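Local coordinates for uncharacterized protein (Staphylococcus aureus subsp. aureus Mu50, PDB 4QPV) that is of unknown function but belongs to the DUF1672 family and adopts a unique fold with a kinked-helix-beta-beta-beta repeat, at residues Lys26-Gly31 against Thr158-Met163; Gly169-Tyr174 against Val222-Ser227; Pro19-Ala24 against Asn266-Thr271. All coordinates share one frame; numbering follows the deposited sequence. Where two conformers were deposited one is given.

Interaction 1: Lys26-Gly31 against Thr158-Met163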
ATOM      1  N   LYS A  26     -15.479   9.941   5.570  1.00 35.41           N
ATOM      2  CA  LYS A  26     -15.641  11.153   4.790  1.00 36.42           C
ATOM      3  C   LYS A  26     -14.287  11.713   4.293  1.00 39.22           C
ATOM      4  O   LYS A  26     -14.260  12.687   3.532  1.00 42.34           O
ATOM      5  CB  LYS A  26     -16.411  12.196   5.619  1.00 40.29           C
ATOM      6  CG  LYS A  26     -17.857  11.761   5.872  1.00 50.27           C
ATOM      7  CD  LYS A  26     -18.544  12.518   6.984  1.00 62.40           C
ATOM      8  CE  LYS A  26     -19.855  11.847   7.340  1.00 73.07           C
ATOM      9  NZ  LYS A  26     -20.513  12.485   8.509  1.00 85.44           N
ATOM     10  N   TYR A  27     -13.173  11.116   4.724  1.00 29.54           N
ATOM     11  CA  TYR A  27     -11.872  11.615   4.307  1.00 27.35           C
ATOM     12  C   TYR A  27     -11.489  11.091   2.903  1.00 28.16           C
ATOM     13  O   TYR A  27     -11.444   9.881   2.682  1.00 27.21           O
ATOM     14  CB  TYR A  27     -10.822  11.228   5.339  1.00 26.64           C
ATOM     15  CG  TYR A  27      -9.420  11.659   4.963  1.00 25.50           C
ATOM     16  CD1 TYR A  27      -9.056  13.003   4.979  1.00 26.33           C
ATOM     17  CD2 TYR A  27      -8.438  10.717   4.659  1.00 23.92           C
ATOM     18  CE1 TYR A  27      -7.762  13.405   4.662  1.00 24.32           C
ATOM     19  CE2 TYR A  27      -7.129  11.105   4.371  1.00 23.81           C
ATOM     20  CZ  TYR A  27      -6.792  12.446   4.398  1.00 26.66           C
ATOM     21  OH  TYR A  27      -5.508  12.843   4.136  1.00 26.30           O
ATOM     22  N   VAL A  28     -11.235  12.016   1.967  1.00 25.06           N
ATOM     23  CA  VAL A  28     -10.849  11.677   0.596  1.00 24.70           C
ATOM     24  C   VAL A  28      -9.442  12.255   0.265  1.00 29.21           C
ATOM     25  O   VAL A  28      -9.066  12.329  -0.903  1.00 29.59           O
ATOM     26  CB  VAL A  28     -11.933  12.081  -0.460  1.00 27.99           C
ATOM     27  CG1 VAL A  28     -13.230  11.286  -0.246  1.00 27.75           C
ATOM     28  CG2 VAL A  28     -12.199  13.598  -0.484  1.00 28.62           C
ATOM     29  N   GLY A  29      -8.669  12.609   1.296  1.00 26.01           N
ATOM     30  CA  GLY A  29      -7.321  13.145   1.104  1.00 25.70           C
ATOM     31  C   GLY A  29      -7.211  14.656   1.177  1.00 31.60           C
ATOM     32  O   GLY A  29      -6.130  15.208   0.927  1.00 30.64           O
ATOM     33  N   GLN A  30      -8.317  15.357   1.533  1.00 28.43           N
ATOM     34  CA  GLN A  30      -8.266  16.829   1.607  1.00 29.03           C
ATOM     35  C   GLN A  30      -7.324  17.239   2.760  1.00 32.16           C
ATOM     36  O   GLN A  30      -7.364  16.644   3.833  1.00 31.23           O
ATOM     37  CB  GLN A  30      -9.677  17.466   1.739  1.00 30.44           C
ATOM     38  CG  GLN A  30     -10.483  17.042   2.965  1.00 33.42           C
ATOM     39  CD  GLN A  30     -11.356  15.822   2.718  1.00 43.14           C
ATOM     40  OE1 GLN A  30     -10.879  14.708   2.491  1.00 31.75           O
ATOM     41  NE2 GLN A  30     -12.663  16.001   2.820  1.00 35.45           N
ATOM     42  N   GLY A  31      -6.400  18.140   2.468  1.00 29.67           N
ATOM     43  CA  GLY A  31      -5.428  18.584   3.460  1.00 30.16           C
ATOM     44  C   GLY A  31      -4.177  17.728   3.565  1.00 30.63           C
ATOM     45  O   GLY A  31      -3.267  18.083   4.308  1.00 28.57           O
ATOM     46  N   THR A 158     -11.554   5.556   2.488  1.00 23.72           N
ATOM     47  CA  THR A 158     -12.236   5.711   1.203  1.00 23.65           C
ATOM     48  C   THR A 158     -11.237   5.347   0.089  1.00 25.96           C
ATOM     49  O   THR A 158     -10.008   5.394   0.301  1.00 23.15           O
ATOM     50  CB  THR A 158     -12.751   7.148   0.983  1.00 27.25           C
ATOM     51  OG1 THR A 158     -11.610   8.032   0.868  1.00 25.45           O
ATOM     52  CG2 THR A 158     -13.725   7.606   2.074  1.00 25.80           C
ATOM     53  N   GLU A 159     -11.755   5.047  -1.103  1.00 22.96           N
ATOM     54  CA  GLU A 159     -10.904   4.739  -2.245  0.50 22.42           C
ATOM     55  C   GLU A 159     -10.025   5.958  -2.586  1.00 25.64           C
ATOM     56  O   GLU A 159      -8.838   5.785  -2.870  1.00 25.70           O
ATOM     57  CB  GLU A 159     -11.754   4.299  -3.455  0.50 24.53           C
ATOM     58  CG  GLU A 159     -12.415   2.946  -3.255  0.50 36.52           C
ATOM     59  CD  GLU A 159     -13.037   2.332  -4.497  0.50 62.96           C
ATOM     60  OE1 GLU A 159     -12.281   1.768  -5.320  0.50 67.37           O
ATOM     61  OE2 GLU A 159     -14.282   2.384  -4.631  0.50 50.32           O
ATOM     62  N   ASN A 160     -10.573   7.190  -2.518  1.00 23.97           N
ATOM     63  CA  ASN A 160      -9.772   8.383  -2.831  1.00 24.12           C
ATOM     64  C   ASN A 160      -8.637   8.571  -1.844  1.00 25.46           C
ATOM     65  O   ASN A 160      -7.525   8.907  -2.252  1.00 23.37           O
ATOM     66  CB  ASN A 160     -10.620   9.638  -2.860  1.00 27.80           C
ATOM     67  CG  ASN A 160     -11.297   9.878  -4.171  1.00 50.68           C
ATOM     68  OD1 ASN A 160     -12.515  10.006  -4.239  1.00 48.90           O
ATOM     69  ND2 ASN A 160     -10.523   9.948  -5.237  1.00 43.28           N
ATOM     70  N   ALA A 161      -8.911   8.320  -0.545  1.00 22.62           N
ATOM     71  CA  ALA A 161      -7.874   8.468   0.476  1.00 21.80           C
ATOM     72  C   ALA A 161      -6.702   7.517   0.200  1.00 24.88           C
ATOM     73  O   ALA A 161      -5.555   7.954   0.260  1.00 25.02           O
ATOM     74  CB  ALA A 161      -8.456   8.200   1.868  1.00 22.44           C
ATOM     75  N   ILE A 162      -6.976   6.238  -0.127  1.00 22.16           N
ATOM     76  CA  ILE A 162      -5.856   5.302  -0.345  1.00 23.31           C
ATOM     77  C   ILE A 162      -5.090   5.642  -1.649  1.00 24.58           C
ATOM     78  O   ILE A 162      -3.862   5.518  -1.682  1.00 24.29           O
ATOM     79  CB  ILE A 162      -6.284   3.805  -0.300  1.00 26.82           C
ATOM     80  CG1 ILE A 162      -7.203   3.425  -1.457  1.00 27.64           C
ATOM     81  CG2 ILE A 162      -6.897   3.397   1.085  1.00 25.52           C
ATOM     82  CD1 ILE A 162      -7.480   1.940  -1.593  1.00 32.07           C
HETATM   83  N   MSE A 163      -5.812   6.085  -2.686  1.00 22.88           N
HETATM   84  CA  MSE A 163      -5.176   6.410  -3.972  0.70 21.86           C
HETATM   85  C   MSE A 163      -4.283   7.645  -3.858  1.00 26.55           C
HETATM   86  O   MSE A 163      -3.163   7.636  -4.391  1.00 26.53           O
HETATM   87  CB  MSE A 163      -6.229   6.611  -5.073  0.70 23.03           C
HETATM   88  CG  MSE A 163      -6.860   5.303  -5.537  0.70 28.34           C
HETATM   89 SE   MSE A 163      -5.567   3.978  -6.230  0.52 34.08          SE
HETATM   90  CE  MSE A 163      -6.169   2.543  -5.167  0.70 29.57           C
TER
HETATM   91  O   HOH W   1     -10.670   7.706   4.320  1.00 25.83           O
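The N-cap of helix 159-165 carries this contact, with Thr158, the residue just before the helix, meeting Tyr27 of the loop that follows strand 21-23. Thr158 OG1 donates to Tyr27 O at 2.6 Å, approaching in the carbonyl plane with a C=O...O angle of 145°. The same hydroxyl accepts from Ala161 N at 3.1 Å, which is the capping bond. With OG1 between the backbone N and the carbonyl carbon (chi1 66°), the hydroxyl reaches both the amide of Ala161 and the loop carbonyl. Tyr27 O takes a second donor. Water 1 donates to it at 2.8 Å and accepts from Thr158 N, so the carbonyl is gripped by the hydroxyl and the water together.

Apolar contacts fill in around these bonds. Ala161 CB lies 3.8 Å from Tyr27 CD2 and meets the ring obliquely. Val28 CB packs on Asn160 CB at 3.7 Å, the two side chains lying side by side and pointing the same way. The loop also holds its own shape: Val28 N donates to Gln30 OE1 at 2.8 Å, and Gly29 N stands 3.4 Å above the centre of the Tyr27 ring. Beyond the two segments, the Tyr27 hydroxyl is hydrogen-bonded to Thr271 O, which fastens the far end of the ring to the segment after strand 268-270. The whole is a threonine N-cap in which one hydroxyl caps the N-terminal end of the helix and also binds a carbonyl of a loop distant in sequence.

Interaction 2: Gly169-Tyr174 against Val222-Ser227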
ATOM      1  N   GLY A 169       2.436  -0.179  -0.796  1.00 23.46           N
ATOM      2  CA  GLY A 169       2.349  -1.335  -1.681  1.00 23.91           C
ATOM      3  C   GLY A 169       0.900  -1.637  -1.984  1.00 24.10           C
ATOM      4  O   GLY A 169       0.076  -0.709  -2.059  1.00 22.50           O
ATOM      5  N   PHE A 170       0.558  -2.932  -2.146  1.00 22.36           N
ATOM      6  CA  PHE A 170      -0.837  -3.305  -2.404  1.00 22.26           C
ATOM      7  C   PHE A 170      -1.707  -2.863  -1.238  1.00 25.45           C
ATOM      8  O   PHE A 170      -1.384  -3.139  -0.080  1.00 24.35           O
ATOM      9  CB  PHE A 170      -1.035  -4.833  -2.660  1.00 23.96           C
ATOM     10  CG  PHE A 170      -2.515  -5.122  -2.853  1.00 24.43           C
ATOM     11  CD1 PHE A 170      -3.134  -4.888  -4.076  1.00 25.57           C
ATOM     12  CD2 PHE A 170      -3.310  -5.521  -1.777  1.00 26.49           C
ATOM     13  CE1 PHE A 170      -4.518  -5.044  -4.224  1.00 26.09           C
ATOM     14  CE2 PHE A 170      -4.687  -5.702  -1.936  1.00 28.25           C
ATOM     15  CZ  PHE A 170      -5.279  -5.462  -3.161  1.00 25.81           C
ATOM     16  N   ARG A 171      -2.820  -2.194  -1.556  1.00 22.41           N
ATOM     17  CA  ARG A 171      -3.728  -1.699  -0.541  1.00 22.39           C
ATOM     18  C   ARG A 171      -5.089  -1.432  -1.116  1.00 23.94           C
ATOM     19  O   ARG A 171      -5.211  -0.880  -2.212  1.00 23.17           O
ATOM     20  CB  ARG A 171      -3.151  -0.373   0.055  1.00 21.44           C
ATOM     21  CG  ARG A 171      -4.028   0.281   1.130  1.00 21.76           C
ATOM     22  CD  ARG A 171      -3.429   1.596   1.637  1.00 23.13           C
ATOM     23  NE  ARG A 171      -2.138   1.432   2.324  1.00 23.71           N
ATOM     24  CZ  ARG A 171      -2.001   1.349   3.646  1.00 25.58           C
ATOM     25  NH1 ARG A 171      -3.072   1.353   4.434  1.00 21.56           N
ATOM     26  NH2 ARG A 171      -0.796   1.243   4.190  1.00 24.22           N
ATOM     27  N   ASN A 172      -6.136  -1.777  -0.342  1.00 21.76           N
ATOM     28  CA  ASN A 172      -7.497  -1.407  -0.691  1.00 20.69           C
ATOM     29  C   ASN A 172      -8.082  -0.679   0.537  1.00 23.05           C
ATOM     30  O   ASN A 172      -7.341  -0.318   1.471  1.00 21.60           O
ATOM     31  CB  ASN A 172      -8.341  -2.598  -1.200  1.00 24.27           C
ATOM     32  CG  ASN A 172      -8.458  -3.728  -0.216  1.00 28.86           C
ATOM     33  OD1 ASN A 172      -8.503  -3.524   1.001  1.00 23.12           O
ATOM     34  ND2 ASN A 172      -8.485  -4.953  -0.730  1.00 24.67           N
ATOM     35  N   GLU A 173      -9.381  -0.417   0.523  1.00 20.84           N
ATOM     36  CA  GLU A 173     -10.053   0.297   1.612  0.50 21.03           C
ATOM     37  C   GLU A 173      -9.855  -0.381   2.972  1.00 24.84           C
ATOM     38  O   GLU A 173      -9.799   0.301   3.993  1.00 23.94           O
ATOM     39  CB  GLU A 173     -11.567   0.381   1.335  0.50 22.19           C
ATOM     40  CG  GLU A 173     -11.954   1.186   0.104  0.50 27.69           C
ATOM     41  CD  GLU A 173     -13.352   0.870  -0.390  0.50 37.15           C
ATOM     42  OE1 GLU A 173     -13.555  -0.240  -0.932  0.50 29.07           O
ATOM     43  OE2 GLU A 173     -14.249   1.727  -0.230  0.50 26.18           O
ATOM     44  N   TYR A 174      -9.764  -1.728   2.977  1.00 22.19           N
ATOM     45  CA  TYR A 174      -9.754  -2.535   4.190  1.00 21.02           C
ATOM     46  C   TYR A 174      -8.427  -3.075   4.686  1.00 24.23           C
ATOM     47  O   TYR A 174      -8.347  -3.368   5.877  1.00 23.34           O
ATOM     48  CB  TYR A 174     -10.725  -3.723   3.980  1.00 22.00           C
ATOM     49  CG  TYR A 174     -12.112  -3.239   3.631  1.00 23.52           C
ATOM     50  CD1 TYR A 174     -12.960  -2.726   4.612  1.00 25.78           C
ATOM     51  CD2 TYR A 174     -12.547  -3.199   2.304  1.00 23.87           C
ATOM     52  CE1 TYR A 174     -14.202  -2.183   4.285  1.00 26.67           C
ATOM     53  CE2 TYR A 174     -13.787  -2.648   1.966  1.00 25.63           C
ATOM     54  CZ  TYR A 174     -14.620  -2.164   2.965  1.00 30.97           C
ATOM     55  OH  TYR A 174     -15.833  -1.603   2.654  1.00 29.54           O
ATOM     56  N   VAL A 222      -2.530  -6.800   6.870  1.00 28.27           N
ATOM     57  CA  VAL A 222      -2.955  -6.076   8.079  1.00 28.07           C
ATOM     58  C   VAL A 222      -4.183  -5.227   7.725  1.00 26.53           C
ATOM     59  O   VAL A 222      -4.099  -4.405   6.819  1.00 23.98           O
ATOM     60  CB  VAL A 222      -1.807  -5.205   8.705  1.00 34.63           C
ATOM     61  CG1 VAL A 222      -2.274  -4.534   9.993  1.00 34.90           C
ATOM     62  CG2 VAL A 222      -0.544  -6.037   8.980  1.00 35.96           C
ATOM     63  N   THR A 223      -5.300  -5.405   8.435  1.00 23.33           N
ATOM     64  CA  THR A 223      -6.497  -4.599   8.159  1.00 22.11           C
ATOM     65  C   THR A 223      -6.331  -3.158   8.699  1.00 25.46           C
ATOM     66  O   THR A 223      -5.514  -2.911   9.596  1.00 25.75           O
ATOM     67  CB  THR A 223      -7.808  -5.244   8.667  1.00 28.65           C
ATOM     68  OG1 THR A 223      -7.882  -5.168  10.104  1.00 28.20           O
ATOM     69  CG2 THR A 223      -8.039  -6.677   8.123  1.00 30.41           C
ATOM     70  N   THR A 224      -7.108  -2.224   8.126  1.00 22.86           N
ATOM     71  CA  THR A 224      -7.126  -0.795   8.493  1.00 22.35           C
ATOM     72  C   THR A 224      -8.594  -0.453   8.652  1.00 26.58           C
ATOM     73  O   THR A 224      -9.221   0.095   7.742  1.00 25.50           O
ATOM     74  CB  THR A 224      -6.404   0.083   7.430  1.00 26.78           C
ATOM     75  OG1 THR A 224      -7.066  -0.063   6.164  1.00 25.72           O
ATOM     76  CG2 THR A 224      -4.899  -0.244   7.303  1.00 26.67           C
ATOM     77  N   LEU A 225      -9.179  -0.895   9.767  1.00 22.78           N
ATOM     78  CA  LEU A 225     -10.612  -0.681  10.001  1.00 22.00           C
ATOM     79  C   LEU A 225     -10.859   0.458  10.979  1.00 24.70           C
ATOM     80  O   LEU A 225     -10.120   0.646  11.943  1.00 26.44           O
ATOM     81  CB  LEU A 225     -11.282  -1.964  10.515  1.00 21.57           C
ATOM     82  CG  LEU A 225     -11.001  -3.235   9.693  1.00 21.73           C
ATOM     83  CD1 LEU A 225     -11.716  -4.439  10.313  1.00 21.81           C
ATOM     84  CD2 LEU A 225     -11.416  -3.049   8.199  1.00 21.74           C
ATOM     85  N   PHE A 226     -11.915   1.210  10.714  1.00 21.33           N
ATOM     86  CA  PHE A 226     -12.325   2.346  11.535  1.00 21.92           C
ATOM     87  C   PHE A 226     -13.696   2.044  12.138  1.00 26.31           C
ATOM     88  O   PHE A 226     -14.678   1.860  11.405  1.00 24.56           O
ATOM     89  CB  PHE A 226     -12.357   3.618  10.673  1.00 23.41           C
ATOM     90  CG  PHE A 226     -11.027   3.970  10.044  1.00 24.52           C
ATOM     91  CD1 PHE A 226     -10.637   3.398   8.828  1.00 23.84           C
ATOM     92  CD2 PHE A 226     -10.166   4.880  10.658  1.00 26.20           C
ATOM     93  CE1 PHE A 226      -9.413   3.740   8.237  1.00 24.56           C
ATOM     94  CE2 PHE A 226      -8.976   5.279  10.027  1.00 27.43           C
ATOM     95  CZ  PHE A 226      -8.607   4.700   8.825  1.00 24.94           C
ATOM     96  N   SER A 227     -13.773   1.970  13.474  1.00 24.38           N
ATOM     97  CA  SER A 227     -15.045   1.719  14.137  1.00 23.90           C
ATOM     98  C   SER A 227     -16.082   2.804  13.781  1.00 28.76           C
ATOM     99  O   SER A 227     -15.718   3.969  13.619  1.00 28.35           O
ATOM    100  CB  SER A 227     -14.853   1.689  15.647  1.00 25.55           C
ATOM    101  OG  SER A 227     -16.090   1.477  16.301  1.00 27.82           O
TER
HETATM  102  O   HOH W   2      -5.755   0.299   3.844  1.00 24.43           O
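Tyr174 presents the edge of its ring to Leu225: Leu225 CD2 lies near the ring plane, 3.9 Å from Tyr174 CD1. The two side chains cross at about a right angle. Leu225 CD2 also lies near Tyr174 O, while Glu173 CB covers one face of the ring, offset toward the rim.

The backbone joins the segments at the same place. Thr224 N donates to Tyr174 O at 2.8 Å, with an N-H...O angle of 161°. The donor stands above the carbonyl plane, 43° out of it. Thr223 CA makes a CA-H...O contact of 3.2 Å with the same oxygen.

Beside this bond a water also joins the segments. Water 2 accepts from Arg171 NH1 at 2.9 Å, donates to Asn172 O, and is hydrogen-bonded to Thr224 OG1 at 2.7 Å. The Thr224 methyl CG2 lies 3.8 Å from Arg171 NH1, meeting the guanidinium obliquely. Arg171 NH2 is hydrogen-bonded to Ser168 OG, which helps to fix the guanidinium.

Asn172 closes an Asx turn, its OD1 accepting from Tyr174 N at 3.0 Å. This turn leads the chain into strand 175-178, which pairs with strand 220-227 in the mixed sheet. Water 2 serves Arg171 NH1, Asn172 O and Thr224 OG1 together, so the polar link between the segments depends partly on a bound water. Thr224 O, by contrast, is buried here and has no hydrogen-bonding partner in the model.

Interaction 3: Pro19-Ala24 against Asn266-Thr271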
ATOM      1  N   PRO A  19     -10.278  20.502   8.725  1.00 43.52           N
ATOM      2  CA  PRO A  19      -9.984  20.250  10.151  1.00 44.01           C
ATOM      3  C   PRO A  19      -8.818  19.278  10.328  1.00 46.63           C
ATOM      4  O   PRO A  19      -8.537  18.509   9.400  1.00 44.26           O
ATOM      5  CB  PRO A  19     -11.287  19.648  10.692  1.00 46.03           C
ATOM      6  CG  PRO A  19     -11.971  19.079   9.502  1.00 49.59           C
ATOM      7  CD  PRO A  19     -11.589  19.945   8.332  1.00 45.07           C
ATOM      8  N   GLU A  20      -8.163  19.299  11.517  1.00 43.25           N
ATOM      9  CA  GLU A  20      -7.037  18.429  11.873  1.00 42.00           C
ATOM     10  C   GLU A  20      -7.428  16.962  11.746  1.00 40.72           C
ATOM     11  O   GLU A  20      -6.640  16.139  11.267  1.00 37.15           O
ATOM     12  CB  GLU A  20      -6.560  18.711  13.315  1.00 44.98           C
ATOM     13  CG  GLU A  20      -5.250  18.009  13.666  1.00 60.68           C
ATOM     14  CD  GLU A  20      -4.782  18.115  15.106  1.00 93.42           C
ATOM     15  OE1 GLU A  20      -4.469  19.244  15.551  1.00 96.33           O
ATOM     16  OE2 GLU A  20      -4.668  17.058  15.770  1.00 86.51           O
ATOM     17  N   GLU A  21      -8.631  16.639  12.216  1.00 37.03           N
ATOM     18  CA  GLU A  21      -9.140  15.279  12.190  0.50 35.74           C
ATOM     19  C   GLU A  21     -10.518  15.262  11.567  1.00 39.41           C
ATOM     20  O   GLU A  21     -11.252  16.244  11.681  1.00 40.59           O
ATOM     21  CB  GLU A  21      -9.160  14.689  13.604  0.50 37.41           C
ATOM     22  CG  GLU A  21      -8.448  13.352  13.690  0.50 42.00           C
ATOM     23  CD  GLU A  21      -8.217  12.824  15.093  0.50 60.38           C
ATOM     24  OE1 GLU A  21      -9.167  12.850  15.910  0.50 54.41           O
ATOM     25  OE2 GLU A  21      -7.093  12.347  15.362  0.50 51.26           O
HETATM   26  N   MSE A  22     -10.843  14.171  10.897  1.00 34.09           N
HETATM   27  CA  MSE A  22     -12.098  13.932  10.223  1.00 32.69           C
HETATM   28  C   MSE A  22     -12.488  12.492  10.368  1.00 34.33           C
HETATM   29  O   MSE A  22     -11.606  11.637  10.543  1.00 32.68           O
HETATM   30  CB  MSE A  22     -11.848  14.218   8.731  1.00 34.01           C
HETATM   31  CG  MSE A  22     -13.030  14.707   7.983  1.00 39.11           C
HETATM   32 SE   MSE A  22     -12.362  15.125   6.219  0.75 42.31          SE
HETATM   33  CE  MSE A  22     -11.931  16.817   6.459  1.00 40.13           C
ATOM     34  N   GLU A  23     -13.780  12.192  10.168  1.00 30.80           N
ATOM     35  CA  GLU A  23     -14.252  10.809  10.104  1.00 30.42           C
ATOM     36  C   GLU A  23     -13.616  10.138   8.885  1.00 32.82           C
ATOM     37  O   GLU A  23     -13.593  10.714   7.783  1.00 31.64           O
ATOM     38  CB  GLU A  23     -15.789  10.752  10.028  1.00 32.45           C
ATOM     39  CG  GLU A  23     -16.428  11.210  11.325  1.00 42.84           C
ATOM     40  CD  GLU A  23     -17.937  11.317  11.328  1.00 61.13           C
ATOM     41  OE1 GLU A  23     -18.606  10.427  10.754  1.00 47.05           O
ATOM     42  OE2 GLU A  23     -18.453  12.256  11.975  1.00 65.18           O
ATOM     43  N   ALA A  24     -13.048   8.949   9.086  1.00 29.16           N
ATOM     44  CA  ALA A  24     -12.391   8.215   8.005  1.00 29.74           C
ATOM     45  C   ALA A  24     -13.330   7.960   6.815  1.00 35.84           C
ATOM     46  O   ALA A  24     -12.881   8.009   5.666  1.00 33.38           O
ATOM     47  CB  ALA A  24     -11.864   6.907   8.521  1.00 30.17           C
ATOM     48  N   ASN A 266     -10.500   3.956  16.251  1.00 27.43           N
ATOM     49  CA  ASN A 266     -11.685   4.820  16.309  1.00 27.95           C
ATOM     50  C   ASN A 266     -12.012   5.346  14.878  1.00 28.55           C
ATOM     51  O   ASN A 266     -11.301   5.023  13.909  1.00 25.67           O
ATOM     52  CB  ASN A 266     -11.513   5.940  17.357  1.00 30.87           C
ATOM     53  CG  ASN A 266     -10.519   7.025  17.013  1.00 39.40           C
ATOM     54  OD1 ASN A 266     -10.126   7.221  15.855  1.00 32.14           O
ATOM     55  ND2 ASN A 266     -10.132   7.801  18.017  1.00 36.50           N
ATOM     56  N   LYS A 267     -13.105   6.118  14.736  1.00 25.72           N
ATOM     57  CA  LYS A 267     -13.606   6.540  13.425  1.00 26.22           C
ATOM     58  C   LYS A 267     -12.813   7.659  12.761  1.00 30.92           C
ATOM     59  O   LYS A 267     -13.158   8.048  11.643  1.00 30.12           O
ATOM     60  CB  LYS A 267     -15.085   6.989  13.561  1.00 30.62           C
ATOM     61  CG  LYS A 267     -15.304   8.264  14.371  1.00 40.36           C
ATOM     62  CD  LYS A 267     -16.765   8.734  14.332  1.00 49.74           C
ATOM     63  CE  LYS A 267     -17.704   7.910  15.187  1.00 63.51           C
ATOM     64  NZ  LYS A 267     -19.089   8.456  15.158  1.00 72.28           N
ATOM     65  N   TYR A 268     -11.782   8.198  13.432  1.00 28.52           N
ATOM     66  CA  TYR A 268     -11.103   9.394  12.934  1.00 28.79           C
ATOM     67  C   TYR A 268      -9.798   9.140  12.210  1.00 31.97           C
ATOM     68  O   TYR A 268      -9.171   8.104  12.385  1.00 31.72           O
ATOM     69  CB  TYR A 268     -10.846  10.370  14.083  1.00 31.92           C
ATOM     70  CG  TYR A 268     -12.122  10.816  14.758  1.00 36.85           C
ATOM     71  CD1 TYR A 268     -12.958  11.759  14.163  1.00 40.28           C
ATOM     72  CD2 TYR A 268     -12.516  10.268  15.974  1.00 38.65           C
ATOM     73  CE1 TYR A 268     -14.152  12.153  14.768  1.00 42.87           C
ATOM     74  CE2 TYR A 268     -13.700  10.666  16.596  1.00 41.31           C
ATOM     75  CZ  TYR A 268     -14.517  11.607  15.987  1.00 52.37           C
ATOM     76  OH  TYR A 268     -15.685  12.003  16.595  1.00 58.56           O
ATOM     77  N   ILE A 269      -9.391  10.119  11.403  1.00 28.31           N
ATOM     78  CA  ILE A 269      -8.144  10.066  10.649  1.00 27.38           C
ATOM     79  C   ILE A 269      -7.535  11.460  10.624  1.00 32.05           C
ATOM     80  O   ILE A 269      -8.250  12.452  10.452  1.00 32.54           O
ATOM     81  CB  ILE A 269      -8.315   9.450   9.219  1.00 29.54           C
ATOM     82  CG1 ILE A 269      -6.935   9.149   8.532  1.00 28.62           C
ATOM     83  CG2 ILE A 269      -9.213  10.297   8.313  1.00 30.13           C
ATOM     84  CD1 ILE A 269      -6.086   7.988   9.180  1.00 34.98           C
ATOM     85  N   ASN A 270      -6.217  11.531  10.814  1.00 28.23           N
ATOM     86  CA  ASN A 270      -5.488  12.799  10.745  1.00 28.12           C
ATOM     87  C   ASN A 270      -5.451  13.230   9.268  1.00 28.05           C
ATOM     88  O   ASN A 270      -4.941  12.485   8.440  1.00 26.33           O
ATOM     89  CB  ASN A 270      -4.087  12.601  11.318  1.00 30.00           C
ATOM     90  CG  ASN A 270      -3.313  13.878  11.450  1.00 44.04           C
ATOM     91  OD1 ASN A 270      -2.881  14.477  10.471  1.00 34.02           O
ATOM     92  ND2 ASN A 270      -3.109  14.303  12.670  1.00 41.25           N
ATOM     93  N   THR A 271      -5.991  14.403   8.936  1.00 24.82           N
ATOM     94  CA  THR A 271      -6.108  14.829   7.529  1.00 24.84           C
ATOM     95  C   THR A 271      -4.767  15.145   6.849  1.00 28.99           C
ATOM     96  O   THR A 271      -4.597  14.807   5.678  1.00 28.00           O
ATOM     97  CB  THR A 271      -7.077  16.016   7.374  1.00 31.20           C
ATOM     98  OG1 THR A 271      -6.622  17.112   8.165  1.00 30.62           O
ATOM     99  CG2 THR A 271      -8.521  15.650   7.760  1.00 29.78           C
TER
HETATM  100  O   HOH W   3      -4.196  16.996  10.337  1.00 34.87           O
HETATM  101  O   HOH W   4      -8.511  10.475  17.337  1.00 54.41           O
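A two-stranded antiparallel sheet forms here, pairing Met22 of strand 21-23 with Ile269 of strand 268-270. This is the hydrogen-bonded pair: Met22 N donates to Ile269 O at 3.1 Å, and Ile269 N to Met22 O at 2.8 Å. Glu21 with Asn270 and Glu23 with Tyr268 are the non-hydrogen-bonded pairs on either side. The short strand axes run at 143° to each other. Backbone bonds continue past both ends of the pairing, with Ala24 N donating to Lys267 O at one end and Thr271 N to Glu20 O at the other.

Thr271 adds a side-chain bond. Its OG1 lies between the backbone N and the carbonyl carbon (chi1 59°) and donates to Pro19 O at 2.7 Å. Its methyl CG2 packs against Met22 CB at 3.7 Å and against CE of Met22, here selenomethionine, the two side chains crossing at about a right angle. Ile269 CG2 is near Ala24 CA, and Phe226 of strand 220-227 touches both residues.

Glu21 crosses Tyr268, bringing OE1 within 3.5 Å of Tyr268 CB. The carboxylate and ring planes are 18° apart. Water 4 donates to Glu21 OE1 and accepts from Asn266 ND2. Lys267 lays its CG over the centre of the Tyr268 ring, 3.6 Å above the plane. Farther along the lysine side chain, CD of Lys267 meets Glu23 CG at 3.9 Å. The amine itself forms a salt bridge with Asp230. Glu23 OE1 and Lys267 NZ lie 4.8 Å apart, not in contact. Five hydrogen bonds join the segments directly, four of them between backbone atoms, so Thr271 alone adds a side-chain bond; the charges of Glu23 and Lys267 may attract weakly.

Overall arrangement
From the N terminus, residues 19-24 come first and pair with residues 266-271, so interaction 3 closes a loop of 241 residues that takes in most of the chain. The other two contacts lie within that span. Interaction 1 starts just after strand 21-23 and joins its loop to helix 159-165. It closes before interaction 2 opens, so these two follow in series. Interaction 2 joins the segment leading into strand 175-178 to strand 220-227. All three touch. Ile162 packs on the backbone of Arg171 to Glu173, Tyr27 meets Ile269 and Thr271, and Phe226 meets Ala24. The N-terminal segment is thus tied to helix 159-165 and the mixed sheet.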